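Local coordinates for flagellar biosynthetic protein FlhB (PDB 6Z0W) that probably works in the flagellar type III export apparatus to allow formation of the basal-body rod, and is represented here by its cytoplasmic domain, at residues V27-D32 / R72-T77; V41-V46 / F51-V56; A15-V20 / A97-L102; P68-A73 / E86-A91. All coordinates share one frame; numbering follows the deposited sequence.

Interaction 1: residues V27-D32 / R72-T77; sequences VAVKYD and RAIYHT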
loop_
_atom_site.group_PDB
_atom_site.type_symbol
_atom_site.label_atom_id
_atom_site.label_comp_id
_atom_site.label_asym_id
_atom_site.label_seq_id
_atom_site.Cartn_x
_atom_site.Cartn_y
_atom_site.Cartn_z
ATOM N N VAL A 27 2.797 1.151 2.487
ATOM C CA VAL A 27 1.582 1.953 2.389
ATOM C C VAL A 27 0.420 1.126 2.923
ATOM O O VAL A 27 0.198 -0.013 2.480
ATOM C CB VAL A 27 1.320 2.443 0.952
ATOM C CG1 VAL A 27 2.340 3.536 0.577
ATOM C CG2 VAL A 27 1.400 1.284 -0.036
ATOM N N ALA A 28 -0.280 1.670 3.923
ATOM C CA ALA A 28 -1.449 1.013 4.495
ATOM C C ALA A 28 -2.679 1.455 3.702
ATOM O O ALA A 28 -3.047 2.648 3.704
ATOM C CB ALA A 28 -1.589 1.343 5.990
ATOM N N VAL A 29 -3.321 0.496 3.033
ATOM C CA VAL A 29 -4.414 0.766 2.103
ATOM C C VAL A 29 -5.739 0.319 2.720
ATOM O O VAL A 29 -5.826 -0.758 3.326
ATOM C CB VAL A 29 -4.153 0.066 0.751
ATOM C CG1 VAL A 29 -5.326 0.296 -0.251
ATOM C CG2 VAL A 29 -2.831 0.547 0.155
ATOM N N LYS A 30 -6.784 1.134 2.536
ATOM C CA LYS A 30 -8.131 0.784 2.977
ATOM C C LYS A 30 -9.121 0.929 1.826
ATOM O O LYS A 30 -9.011 1.855 1.020
ATOM C CB LYS A 30 -8.594 1.667 4.162
ATOM C CG LYS A 30 -9.919 1.226 4.822
ATOM C CD LYS A 30 -10.140 2.010 6.128
ATOM C CE LYS A 30 -11.360 1.514 6.940
ATOM N NZ LYS A 30 -11.306 0.035 7.187
ATOM N N TYR A 31 -10.075 0.003 1.754
ATOM C CA TYR A 31 -11.208 0.081 0.835
ATOM C C TYR A 31 -12.479 0.190 1.663
ATOM O O TYR A 31 -12.822 -0.739 2.401
ATOM C CB TYR A 31 -11.289 -1.144 -0.070
ATOM C CG TYR A 31 -12.469 -1.147 -1.048
ATOM C CD1 TYR A 31 -12.510 -0.239 -2.108
ATOM C CD2 TYR A 31 -13.527 -2.060 -0.912
ATOM C CE1 TYR A 31 -13.555 -0.228 -3.006
ATOM C CE2 TYR A 31 -14.607 -2.071 -1.827
ATOM C CZ TYR A 31 -14.617 -1.149 -2.862
ATOM O OH TYR A 31 -15.654 -1.119 -3.778
ATOM N N ASP A 32 -13.178 1.310 1.535
ATOM C CA ASP A 32 -14.395 1.534 2.320
ATOM C C ASP A 32 -15.334 2.278 1.380
ATOM O O ASP A 32 -15.285 3.507 1.286
ATOM C CB ASP A 32 -14.079 2.305 3.604
ATOM C CG ASP A 32 -15.308 2.568 4.476
ATOM O OD1 ASP A 32 -16.420 2.085 4.164
ATOM O OD2 ASP A 32 -15.154 3.301 5.484
ATOM N N ARG A 72 5.816 1.406 -4.217
ATOM C CA ARG A 72 6.474 2.683 -4.528
ATOM C C ARG A 72 5.544 3.620 -5.305
ATOM O O ARG A 72 5.466 4.826 -5.009
ATOM C CB ARG A 72 7.765 2.446 -5.331
ATOM C CG ARG A 72 8.883 1.762 -4.558
ATOM C CD ARG A 72 10.258 1.924 -5.233
ATOM N NE ARG A 72 10.209 1.610 -6.661
ATOM C CZ ARG A 72 10.410 0.397 -7.169
ATOM N NH1 ARG A 72 10.708 -0.612 -6.361
ATOM N NH2 ARG A 72 10.342 0.203 -8.485
ATOM N N ALA A 73 4.838 3.086 -6.303
ATOM C CA ALA A 73 3.930 3.921 -7.085
ATOM C C ALA A 73 2.813 4.501 -6.216
ATOM O O ALA A 73 2.456 5.678 -6.354
ATOM C CB ALA A 73 3.356 3.120 -8.238
ATOM N N ILE A 74 2.261 3.703 -5.301
ATOM C CA ILE A 74 1.253 4.233 -4.385
ATOM C C ILE A 74 1.847 5.351 -3.539
ATOM O O ILE A 74 1.287 6.448 -3.444
ATOM C CB ILE A 74 0.686 3.121 -3.487
ATOM C CG1 ILE A 74 -0.135 2.114 -4.272
ATOM C CG2 ILE A 74 -0.201 3.725 -2.412
ATOM C CD1 ILE A 74 -0.393 0.864 -3.475
ATOM N N TYR A 75 2.985 5.076 -2.893
ATOM C CA TYR A 75 3.598 6.057 -2.001
ATOM C C TYR A 75 3.811 7.394 -2.710
ATOM O O TYR A 75 3.476 8.457 -2.163
ATOM C CB TYR A 75 4.925 5.515 -1.463
ATOM C CG TYR A 75 5.548 6.398 -0.395
ATOM C CD1 TYR A 75 5.349 6.125 0.949
ATOM C CD2 TYR A 75 6.310 7.521 -0.737
ATOM C CE1 TYR A 75 5.894 6.929 1.931
ATOM C CE2 TYR A 75 6.876 8.341 0.248
ATOM C CZ TYR A 75 6.662 8.039 1.578
ATOM O OH TYR A 75 7.195 8.819 2.585
ATOM N N HIS A 76 4.326 7.349 -3.946
ATOM C CA HIS A 76 4.715 8.556 -4.672
ATOM C C HIS A 76 3.540 9.363 -5.181
ATOM O O HIS A 76 3.720 10.553 -5.464
ATOM C CB HIS A 76 5.602 8.206 -5.862
ATOM C CG HIS A 76 6.926 7.642 -5.472
ATOM N ND1 HIS A 76 7.559 6.660 -6.204
ATOM C CD2 HIS A 76 7.733 7.916 -4.425
ATOM C CE1 HIS A 76 8.702 6.355 -5.623
ATOM N NE2 HIS A 76 8.831 7.101 -4.541
ATOM N N THR A 77 2.354 8.747 -5.300
ATOM C CA THR A 77 1.220 9.319 -6.016
ATOM C C THR A 77 -0.014 9.558 -5.145
ATOM O O THR A 77 -1.022 10.065 -5.658
ATOM C CB THR A 77 0.813 8.398 -7.173
ATOM O OG1 THR A 77 0.295 7.169 -6.646
ATOM C CG2 THR A 77 1.980 8.111 -8.105
#
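The phenol ring of Y75 meets V27 at its edge, close to the ring plane: methyl CG1 of V27 lies 4.0 Å from CD1 of Y75. The same methyl also rests against the root of the side chain, with V27 CG1 3.8 Å from Y75 CB, so the valine leans on the start of the tyrosine as well as on its rim. Outside the two segments, the ring has a cation-pi partner in K44 and an edge-to-face partner in Y25. Y75 therefore joins an apolar root, suited to the core, to an aromatic end that can receive a lysine. Its CG is anti to the backbone N (chi1 -173°), which carries the ring past the valine.

The second methyl of V27 serves I74. V27 CG2 stands 3.8 Å from I74 CG2 and 3.9 Å from I74 CD1, so the isoleucine offers the valine both of its methyl ends. V29, two residues along the strand, adds a looser touch, its CG2 being 4.4 Å from I74 CD1. Helix segment 72-77 passes nearly at right angles (84°) over strand segment 27-30, their axes 9.3 Å apart, and V92 of helix 89-100 meets both V29 and I74. Branched aliphatic residues suit such a place, since they fill the layer between sheet and helix with methyl groups. The contact is wholly apolar, and its stability should come from dispersion and the exclusion of water.

Interaction 2: residues V41-V46 / F51-V56; sequences VIAKGV and FKIREV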
loop_
_atom_site.group_PDB
_atom_site.type_symbol
_atom_site.label_atom_id
_atom_site.label_comp_id
_atom_site.label_asym_id
_atom_site.label_seq_id
_atom_site.Cartn_x
_atom_site.Cartn_y
_atom_site.Cartn_z
ATOM N N VAL A 41 -5.202 5.649 0.996
ATOM C CA VAL A 41 -4.049 5.407 1.857
ATOM C C VAL A 41 -4.337 6.041 3.211
ATOM O O VAL A 41 -4.649 7.230 3.282
ATOM C CB VAL A 41 -2.767 5.978 1.224
ATOM C CG1 VAL A 41 -1.656 6.090 2.241
ATOM C CG2 VAL A 41 -2.352 5.110 0.014
ATOM N N ILE A 42 -4.240 5.258 4.289
ATOM C CA ILE A 42 -4.474 5.792 5.634
ATOM C C ILE A 42 -3.203 5.869 6.460
ATOM O O ILE A 42 -3.212 6.507 7.531
ATOM C CB ILE A 42 -5.548 4.983 6.391
ATOM C CG1 ILE A 42 -5.086 3.536 6.560
ATOM C CG2 ILE A 42 -6.838 4.990 5.621
ATOM C CD1 ILE A 42 -6.089 2.701 7.321
ATOM N N ALA A 43 -2.106 5.274 5.992
ATOM C CA ALA A 43 -0.790 5.475 6.586
ATOM C C ALA A 43 0.267 5.174 5.525
ATOM O O ALA A 43 0.050 4.334 4.647
ATOM C CB ALA A 43 -0.589 4.583 7.821
ATOM N N LYS A 44 1.400 5.871 5.603
ATOM C CA LYS A 44 2.510 5.581 4.720
ATOM C C LYS A 44 3.801 6.066 5.365
ATOM O O LYS A 44 3.796 6.990 6.174
ATOM C CB LYS A 44 2.324 6.233 3.335
ATOM C CG LYS A 44 2.559 7.745 3.249
ATOM C CD LYS A 44 2.494 8.113 1.754
ATOM C CE LYS A 44 2.852 9.542 1.398
ATOM N NZ LYS A 44 2.535 9.795 -0.054
ATOM N N GLY A 45 4.905 5.429 4.993
ATOM C CA GLY A 45 6.207 5.827 5.499
ATOM C C GLY A 45 7.294 5.084 4.766
ATOM O O GLY A 45 7.049 4.073 4.094
ATOM N N VAL A 46 8.503 5.607 4.883
ATOM C CA VAL A 46 9.633 4.886 4.345
ATOM C C VAL A 46 10.521 4.464 5.496
ATOM O O VAL A 46 10.401 4.944 6.634
ATOM C CB VAL A 46 10.434 5.692 3.299
ATOM C CG1 VAL A 46 9.551 6.020 2.093
ATOM C CG2 VAL A 46 11.057 6.958 3.939
ATOM N N PHE A 51 8.799 0.189 8.768
ATOM C CA PHE A 51 8.787 -0.970 9.661
ATOM C C PHE A 51 7.853 -0.791 10.859
ATOM O O PHE A 51 7.309 -1.789 11.354
ATOM C CB PHE A 51 10.208 -1.321 10.119
ATOM C CG PHE A 51 10.919 -2.242 9.154
ATOM C CD1 PHE A 51 10.613 -3.598 9.103
ATOM C CD2 PHE A 51 11.838 -1.737 8.245
ATOM C CE1 PHE A 51 11.246 -4.439 8.187
ATOM C CE2 PHE A 51 12.467 -2.570 7.333
ATOM C CZ PHE A 51 12.167 -3.919 7.302
ATOM N N LYS A 52 7.635 0.444 11.343
ATOM C CA LYS A 52 6.648 0.608 12.410
ATOM C C LYS A 52 5.233 0.340 11.890
ATOM O O LYS A 52 4.420 -0.265 12.593
ATOM C CB LYS A 52 6.735 1.997 13.047
ATOM C CG LYS A 52 6.592 1.986 14.589
ATOM C CD LYS A 52 5.126 1.778 15.035
ATOM C CE LYS A 52 4.837 2.307 16.444
ATOM N NZ LYS A 52 3.365 2.503 16.673
ATOM N N ILE A 53 4.935 0.753 10.659
ATOM C CA ILE A 53 3.642 0.400 10.074
ATOM C C ILE A 53 3.510 -1.115 9.977
ATOM O O ILE A 53 2.490 -1.699 10.369
ATOM C CB ILE A 53 3.478 1.081 8.703
ATOM C CG1 ILE A 53 3.330 2.579 8.920
ATOM C CG2 ILE A 53 2.264 0.479 7.933
ATOM C CD1 ILE A 53 3.316 3.399 7.652
ATOM N N ARG A 54 4.551 -1.777 9.472
ATOM C CA ARG A 54 4.493 -3.228 9.329
ATOM C C ARG A 54 4.313 -3.922 10.680
ATOM O O ARG A 54 3.479 -4.835 10.812
ATOM C CB ARG A 54 5.748 -3.713 8.609
ATOM C CG ARG A 54 5.766 -3.312 7.141
ATOM C CD ARG A 54 7.110 -3.612 6.493
ATOM N NE ARG A 54 7.455 -5.025 6.607
ATOM C CZ ARG A 54 8.376 -5.648 5.873
ATOM N NH1 ARG A 54 9.058 -4.992 4.935
ATOM N NH2 ARG A 54 8.609 -6.938 6.072
ATOM N N GLU A 55 5.035 -3.479 11.715
ATOM C CA GLU A 55 4.907 -4.154 13.002
ATOM C C GLU A 55 3.492 -4.002 13.571
ATOM O O GLU A 55 2.941 -4.967 14.121
ATOM C CB GLU A 55 5.973 -3.657 13.976
ATOM C CG GLU A 55 5.559 -2.534 14.894
ATOM C CD GLU A 55 6.631 -2.198 15.935
ATOM O OE1 GLU A 55 7.755 -2.769 15.871
ATOM O OE2 GLU A 55 6.343 -1.340 16.804
ATOM N N VAL A 56 2.858 -2.827 13.393
ATOM C CA VAL A 56 1.479 -2.654 13.864
ATOM C C VAL A 56 0.540 -3.526 13.053
ATOM O O VAL A 56 -0.328 -4.206 13.604
ATOM C CB VAL A 56 1.046 -1.170 13.813
ATOM C CG1 VAL A 56 -0.460 -1.018 14.112
ATOM C CG2 VAL A 56 1.867 -0.339 14.776
#
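I53 is directed from helix 51-56 toward strand 43-46, and its terminal methyl does all the touching. CD1 of I53 stands 3.5 Å from the carbonyl carbon C of K44 and 3.7 Å from N of G45, so the methyl sits on the flat face of the peptide group that joins these two residues. With CG1 anti to the carbonyl carbon (chi1 -69°) and the chain then extended through CD1 (chi2 173°), the isoleucine is long enough to reach the backbone.

The strand residues are turned to receive it. A43 directs its small CB toward the helix and touches I53 CD1 from one side at 4.1 Å. G45, which supplies the N of the covered peptide, has no side chain; a CB here would point toward the helix, so its absence leaves the methyl room against the main chain. K44 between them sends its side chain away from the helix, where NZ hydrogen-bonds to the carbonyl oxygens of Y75 and T78. One peptide thus carries an isoleucine over its face while its lysine reaches the end of helix 68-77. On the helix surface, CE1 of F51 lies 3.9 Å above the centre of the R54 guanidinium, which may help to fix that group. M9 of helix 6-9 also packs on I53.

Strand 40-46 runs directly into helix 47-59; segment 51-56 lies at 133° to segment 43-46, and the chain then goes on to strand 64-66. This is the packing of the first strand and helix of a beta-alpha-beta crossover in an alpha/beta domain.

Interaction 3: residues A15-V20 / A97-L102; sequences ADVIVV and AYVFQL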
loop_
_atom_site.group_PDB
_atom_site.type_symbol
_atom_site.label_atom_id
_atom_site.label_comp_id
_atom_site.label_asym_id
_atom_site.label_seq_id
_atom_site.Cartn_x
_atom_site.Cartn_y
_atom_site.Cartn_z
ATOM N N ALA A 15 -6.479 -0.700 8.365
ATOM C CA ALA A 15 -6.063 -0.994 7.007
ATOM C C ALA A 15 -6.608 -2.347 6.559
ATOM O O ALA A 15 -6.744 -3.275 7.353
ATOM C CB ALA A 15 -4.526 -1.012 6.915
ATOM N N ASP A 16 -6.835 -2.486 5.254
ATOM C CA ASP A 16 -7.102 -3.815 4.714
ATOM C C ASP A 16 -5.831 -4.555 4.311
ATOM O O ASP A 16 -5.815 -5.790 4.327
ATOM C CB ASP A 16 -8.040 -3.699 3.519
ATOM C CG ASP A 16 -9.449 -3.360 3.940
ATOM O OD1 ASP A 16 -9.960 -4.094 4.801
ATOM O OD2 ASP A 16 -10.015 -2.352 3.456
ATOM N N VAL A 17 -4.767 -3.833 3.959
ATOM C CA VAL A 17 -3.532 -4.452 3.486
ATOM C C VAL A 17 -2.429 -3.422 3.638
ATOM O O VAL A 17 -2.691 -2.215 3.631
ATOM C CB VAL A 17 -3.674 -4.940 2.019
ATOM C CG1 VAL A 17 -3.679 -3.752 1.062
ATOM C CG2 VAL A 17 -2.544 -5.916 1.641
ATOM N N ILE A 18 -1.198 -3.900 3.832
ATOM C CA ILE A 18 0.022 -3.101 3.690
ATOM C C ILE A 18 0.764 -3.626 2.474
ATOM O O ILE A 18 1.129 -4.806 2.429
ATOM C CB ILE A 18 0.942 -3.181 4.917
ATOM C CG1 ILE A 18 0.158 -3.197 6.219
ATOM C CG2 ILE A 18 2.005 -2.061 4.878
ATOM C CD1 ILE A 18 -0.596 -1.945 6.531
ATOM N N VAL A 19 0.978 -2.764 1.489
ATOM C CA VAL A 19 1.818 -3.070 0.340
ATOM C C VAL A 19 3.203 -2.543 0.637
ATOM O O VAL A 19 3.369 -1.362 0.991
ATOM C CB VAL A 19 1.259 -2.439 -0.939
ATOM C CG1 VAL A 19 2.096 -2.870 -2.162
ATOM C CG2 VAL A 19 -0.225 -2.820 -1.075
ATOM N N VAL A 20 4.202 -3.408 0.519
ATOM C CA VAL A 20 5.546 -3.023 0.913
ATOM C C VAL A 20 6.531 -3.284 -0.205
ATOM O O VAL A 20 6.263 -4.047 -1.139
ATOM C CB VAL A 20 6.059 -3.738 2.197
ATOM C CG1 VAL A 20 5.225 -3.381 3.363
ATOM C CG2 VAL A 20 6.134 -5.232 1.983
ATOM N N ALA A 97 -8.506 -8.397 -3.543
ATOM C CA ALA A 97 -9.206 -9.667 -3.737
ATOM C C ALA A 97 -8.441 -10.814 -3.093
ATOM O O ALA A 97 -9.020 -11.629 -2.365
ATOM C CB ALA A 97 -9.425 -9.951 -5.231
ATOM N N TYR A 98 -7.128 -10.886 -3.345
ATOM C CA TYR A 98 -6.312 -11.927 -2.727
ATOM C C TYR A 98 -6.394 -11.859 -1.208
ATOM O O TYR A 98 -6.559 -12.883 -0.531
ATOM C CB TYR A 98 -4.854 -11.796 -3.176
ATOM C CG TYR A 98 -3.912 -12.460 -2.199
ATOM C CD1 TYR A 98 -3.692 -13.838 -2.246
ATOM C CD2 TYR A 98 -3.275 -11.723 -1.196
ATOM C CE1 TYR A 98 -2.839 -14.462 -1.337
ATOM C CE2 TYR A 98 -2.419 -12.336 -0.284
ATOM C CZ TYR A 98 -2.204 -13.700 -0.361
ATOM O OH TYR A 98 -1.358 -14.298 0.549
ATOM N N VAL A 99 -6.276 -10.651 -0.650
ATOM C CA VAL A 99 -6.350 -10.511 0.803
ATOM C C VAL A 99 -7.701 -10.994 1.318
ATOM O O VAL A 99 -7.772 -11.779 2.276
ATOM C CB VAL A 99 -6.063 -9.056 1.225
ATOM C CG1 VAL A 99 -6.469 -8.835 2.691
ATOM C CG2 VAL A 99 -4.593 -8.743 1.017
ATOM N N PHE A 100 -8.790 -10.561 0.679
ATOM C CA PHE A 100 -10.127 -10.952 1.149
ATOM C C PHE A 100 -10.385 -12.451 1.001
ATOM O O PHE A 100 -11.226 -13.003 1.721
ATOM C CB PHE A 100 -11.213 -10.176 0.402
ATOM C CG PHE A 100 -11.161 -8.680 0.625
ATOM C CD1 PHE A 100 -10.425 -8.138 1.680
ATOM C CD2 PHE A 100 -11.812 -7.817 -0.247
ATOM C CE1 PHE A 100 -10.366 -6.749 1.862
ATOM C CE2 PHE A 100 -11.766 -6.439 -0.077
ATOM C CZ PHE A 100 -11.046 -5.892 0.985
ATOM N N GLN A 101 -9.703 -13.119 0.072
ATOM C CA GLN A 101 -9.908 -14.537 -0.165
ATOM C C GLN A 101 -8.975 -15.432 0.664
ATOM O O GLN A 101 -9.020 -16.656 0.507
ATOM C CB GLN A 101 -9.759 -14.829 -1.659
ATOM C CG GLN A 101 -10.937 -14.333 -2.486
ATOM C CD GLN A 101 -10.651 -14.347 -3.981
ATOM O OE1 GLN A 101 -9.490 -14.356 -4.401
ATOM N NE2 GLN A 101 -11.705 -14.353 -4.789
ATOM N N LEU A 102 -8.158 -14.859 1.547
ATOM C CA LEU A 102 -7.272 -15.651 2.389
ATOM C C LEU A 102 -8.080 -16.514 3.346
ATOM O O LEU A 102 -9.147 -16.104 3.802
ATOM C CB LEU A 102 -6.353 -14.729 3.178
ATOM C CG LEU A 102 -5.036 -14.348 2.520
ATOM C CD1 LEU A 102 -4.285 -13.334 3.384
ATOM C CD2 LEU A 102 -4.204 -15.593 2.275
#
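V17, with chi1 73° to CG1, holds CG2 anti to the backbone N, and CG2 is the methyl that meets V99. V99, with CG1 anti to the N (chi1 166°), leaves CG2 anti to its carbonyl carbon, facing V17. V17 CG2 and V99 CG2 are 3.5 Å apart, a close approach for methyl groups. The other branch of the helix valine, V99 CG1, lies 3.5 Å from the carbonyl oxygen of D16, so V99 spreads over both a side chain and the backbone before it.

D16 and F100 meet at the border of this patch. OD1 of D16 is 4.0 Å from F100 CE1, near the plane of the ring and at its edge, with carboxylate and ring planes 84° apart. The partly positive rim of the ring is probably a mildly favourable neighbour for a carboxylate oxygen. The other oxygen, OD2, accepts a hydrogen bond from the backbone N of Y31.

D16 and V17 stand together opposite the single V29 of strand 25-30, a classic beta bulge at the start of strand 17-20. Valine suits the strand, and here V17 also packs on V95 and L96, so the last turns of helix 89-100 lie against strand 17-20, between its neighbours 25-30 and 64-66.

Interaction 4: residues P68-A73 / E86-A91; sequences PPLARA and EGLFTA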
loop_
_atom_site.group_PDB
_atom_site.type_symbol
_atom_site.label_atom_id
_atom_site.label_comp_id
_atom_site.label_asym_id
_atom_site.label_seq_id
_atom_site.Cartn_x
_atom_site.Cartn_y
_atom_site.Cartn_z
ATOM N N PRO A 68 6.905 -4.580 -4.984
ATOM C CA PRO A 68 7.744 -3.348 -4.828
ATOM C C PRO A 68 7.316 -2.191 -5.725
ATOM O O PRO A 68 7.246 -1.049 -5.246
ATOM C CB PRO A 68 9.168 -3.838 -5.185
ATOM C CG PRO A 68 9.148 -5.307 -4.827
ATOM C CD PRO A 68 7.730 -5.807 -5.069
ATOM N N PRO A 69 7.059 -2.416 -7.023
ATOM C CA PRO A 69 6.673 -1.281 -7.874
ATOM C C PRO A 69 5.330 -0.688 -7.510
ATOM O O PRO A 69 5.108 0.504 -7.759
ATOM C CB PRO A 69 6.642 -1.888 -9.287
ATOM C CG PRO A 69 7.488 -3.110 -9.201
ATOM C CD PRO A 69 7.192 -3.646 -7.830
ATOM N N LEU A 70 4.411 -1.504 -6.980
ATOM C CA LEU A 70 3.102 -0.995 -6.565
ATOM C C LEU A 70 3.217 -0.191 -5.278
ATOM O O LEU A 70 2.656 0.911 -5.170
ATOM C CB LEU A 70 2.118 -2.163 -6.385
ATOM C CG LEU A 70 0.678 -1.757 -6.109
ATOM C CD1 LEU A 70 0.183 -0.880 -7.282
ATOM C CD2 LEU A 70 -0.227 -3.007 -5.964
ATOM N N ALA A 71 3.920 -0.752 -4.285
ATOM C CA ALA A 71 4.206 -0.020 -3.049
ATOM C C ALA A 71 4.798 1.352 -3.346
ATOM O O ALA A 71 4.340 2.361 -2.799
ATOM C CB ALA A 71 5.159 -0.826 -2.154
ATOM N N ARG A 72 5.816 1.406 -4.217
ATOM C CA ARG A 72 6.474 2.683 -4.528
ATOM C C ARG A 72 5.544 3.620 -5.305
ATOM O O ARG A 72 5.466 4.826 -5.009
ATOM C CB ARG A 72 7.765 2.446 -5.331
ATOM C CG ARG A 72 8.883 1.762 -4.558
ATOM C CD ARG A 72 10.258 1.924 -5.233
ATOM N NE ARG A 72 10.209 1.610 -6.661
ATOM C CZ ARG A 72 10.410 0.397 -7.169
ATOM N NH1 ARG A 72 10.708 -0.612 -6.361
ATOM N NH2 ARG A 72 10.342 0.203 -8.485
ATOM N N ALA A 73 4.838 3.086 -6.303
ATOM C CA ALA A 73 3.930 3.921 -7.085
ATOM C C ALA A 73 2.813 4.501 -6.216
ATOM O O ALA A 73 2.456 5.678 -6.354
ATOM C CB ALA A 73 3.356 3.120 -8.238
ATOM N N GLU A 86 -6.338 6.486 -10.480
ATOM C CA GLU A 86 -7.108 5.525 -11.253
ATOM C C GLU A 86 -6.205 4.504 -11.952
ATOM O O GLU A 86 -6.572 3.328 -12.065
ATOM C CB GLU A 86 -7.986 6.298 -12.233
ATOM C CG GLU A 86 -8.332 5.607 -13.520
ATOM C CD GLU A 86 -8.830 6.597 -14.567
ATOM O OE1 GLU A 86 -8.004 7.089 -15.367
ATOM O OE2 GLU A 86 -10.045 6.890 -14.581
ATOM N N GLY A 87 -5.000 4.903 -12.365
ATOM C CA GLY A 87 -4.131 3.965 -13.049
ATOM C C GLY A 87 -3.688 2.788 -12.191
ATOM O O GLY A 87 -3.177 1.799 -12.735
ATOM N N LEU A 88 -3.858 2.875 -10.857
ATOM C CA LEU A 88 -3.474 1.804 -9.947
ATOM C C LEU A 88 -4.666 1.038 -9.397
ATOM O O LEU A 88 -4.480 0.144 -8.562
ATOM C CB LEU A 88 -2.641 2.363 -8.777
ATOM C CG LEU A 88 -1.316 3.037 -9.198
ATOM C CD1 LEU A 88 -0.517 3.508 -7.963
ATOM C CD2 LEU A 88 -0.500 2.068 -10.067
ATOM N N PHE A 89 -5.881 1.366 -9.823
ATOM C CA PHE A 89 -7.049 0.745 -9.202
ATOM C C PHE A 89 -7.038 -0.768 -9.387
ATOM O O PHE A 89 -7.161 -1.524 -8.419
ATOM C CB PHE A 89 -8.350 1.322 -9.765
ATOM C CG PHE A 89 -9.563 0.660 -9.179
ATOM C CD1 PHE A 89 -10.117 1.129 -7.989
ATOM C CD2 PHE A 89 -10.121 -0.468 -9.772
ATOM C CE1 PHE A 89 -11.238 0.503 -7.423
ATOM C CE2 PHE A 89 -11.236 -1.112 -9.191
ATOM C CZ PHE A 89 -11.787 -0.626 -8.021
ATOM N N THR A 90 -6.953 -1.228 -10.640
ATOM C CA THR A 90 -7.055 -2.662 -10.893
ATOM C C THR A 90 -5.975 -3.431 -10.145
ATOM O O THR A 90 -6.246 -4.505 -9.597
ATOM C CB THR A 90 -6.970 -2.953 -12.394
ATOM O OG1 THR A 90 -5.854 -2.247 -12.932
ATOM C CG2 THR A 90 -8.207 -2.462 -13.090
ATOM N N ALA A 91 -4.741 -2.898 -10.099
ATOM C CA ALA A 91 -3.687 -3.628 -9.409
ATOM C C ALA A 91 -3.971 -3.715 -7.912
ATOM O O ALA A 91 -3.802 -4.781 -7.308
ATOM C CB ALA A 91 -2.318 -2.989 -9.687
#
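The carbonyl oxygen of A73, a residue that also packs on L88, accepts a hydrogen bond from the hydroxyl of T77 one turn later. The setting is a helix-helix contact in the alpha/beta domain, where helix 68-77 lies against the beginning of helix 89-100, the next helix along the chain.

L88 enters just ahead of that second helix. Its CD1 stands 3.9 Å from A73 CB and equally 3.9 Å from A73 C, so the methyl lies against the helix backbone as well as its side chain. Alanine suits this position because a single methyl lets the leucine come so near. L88 touches I74 and T77 too, which places its branched end along one side of helix 68-77, and L126 of the C-terminal tail, just after its proline-rich part, packs on it.

L70, one turn before A73, approaches from helix 68-77. Its CG is anti to the backbone N (chi1 -173°), which extends the side chain toward helix 89-100, and the two leucines run alongside in opposing senses. Each leucine thereby approaches a small alanine of the other segment, L88 with A73 and L70 with A91, a pairing of large with small. Methyl CD1 of L70 is shared by two partners, being 4.1 Å from L88 CD2 and 4.1 Å from A91 CB.

In the fold
Along the chain, interaction 3 closes the widest loop; interactions 1 and 4 lie within it, and interaction 2 is nested inside interaction 1. Interactions 1, 2 and 3 all reach the same mixed sheet, through strand 25-30 and the strands on its two sides, 40-46 and 17-20. Interaction 4 joins the two helices that serve interactions 1 and 3, sharing R72 and A73 with interaction 1, whose centre is about 8 Å away. Interactions 2 and 4 stand on opposite sides of the chain's centre, about 17 Å between centres, without touching. Helix 47-59 thus packs apart from helices 68-77 and 89-100, and the contacts together tie the cytoplasmic domain into one compact unit.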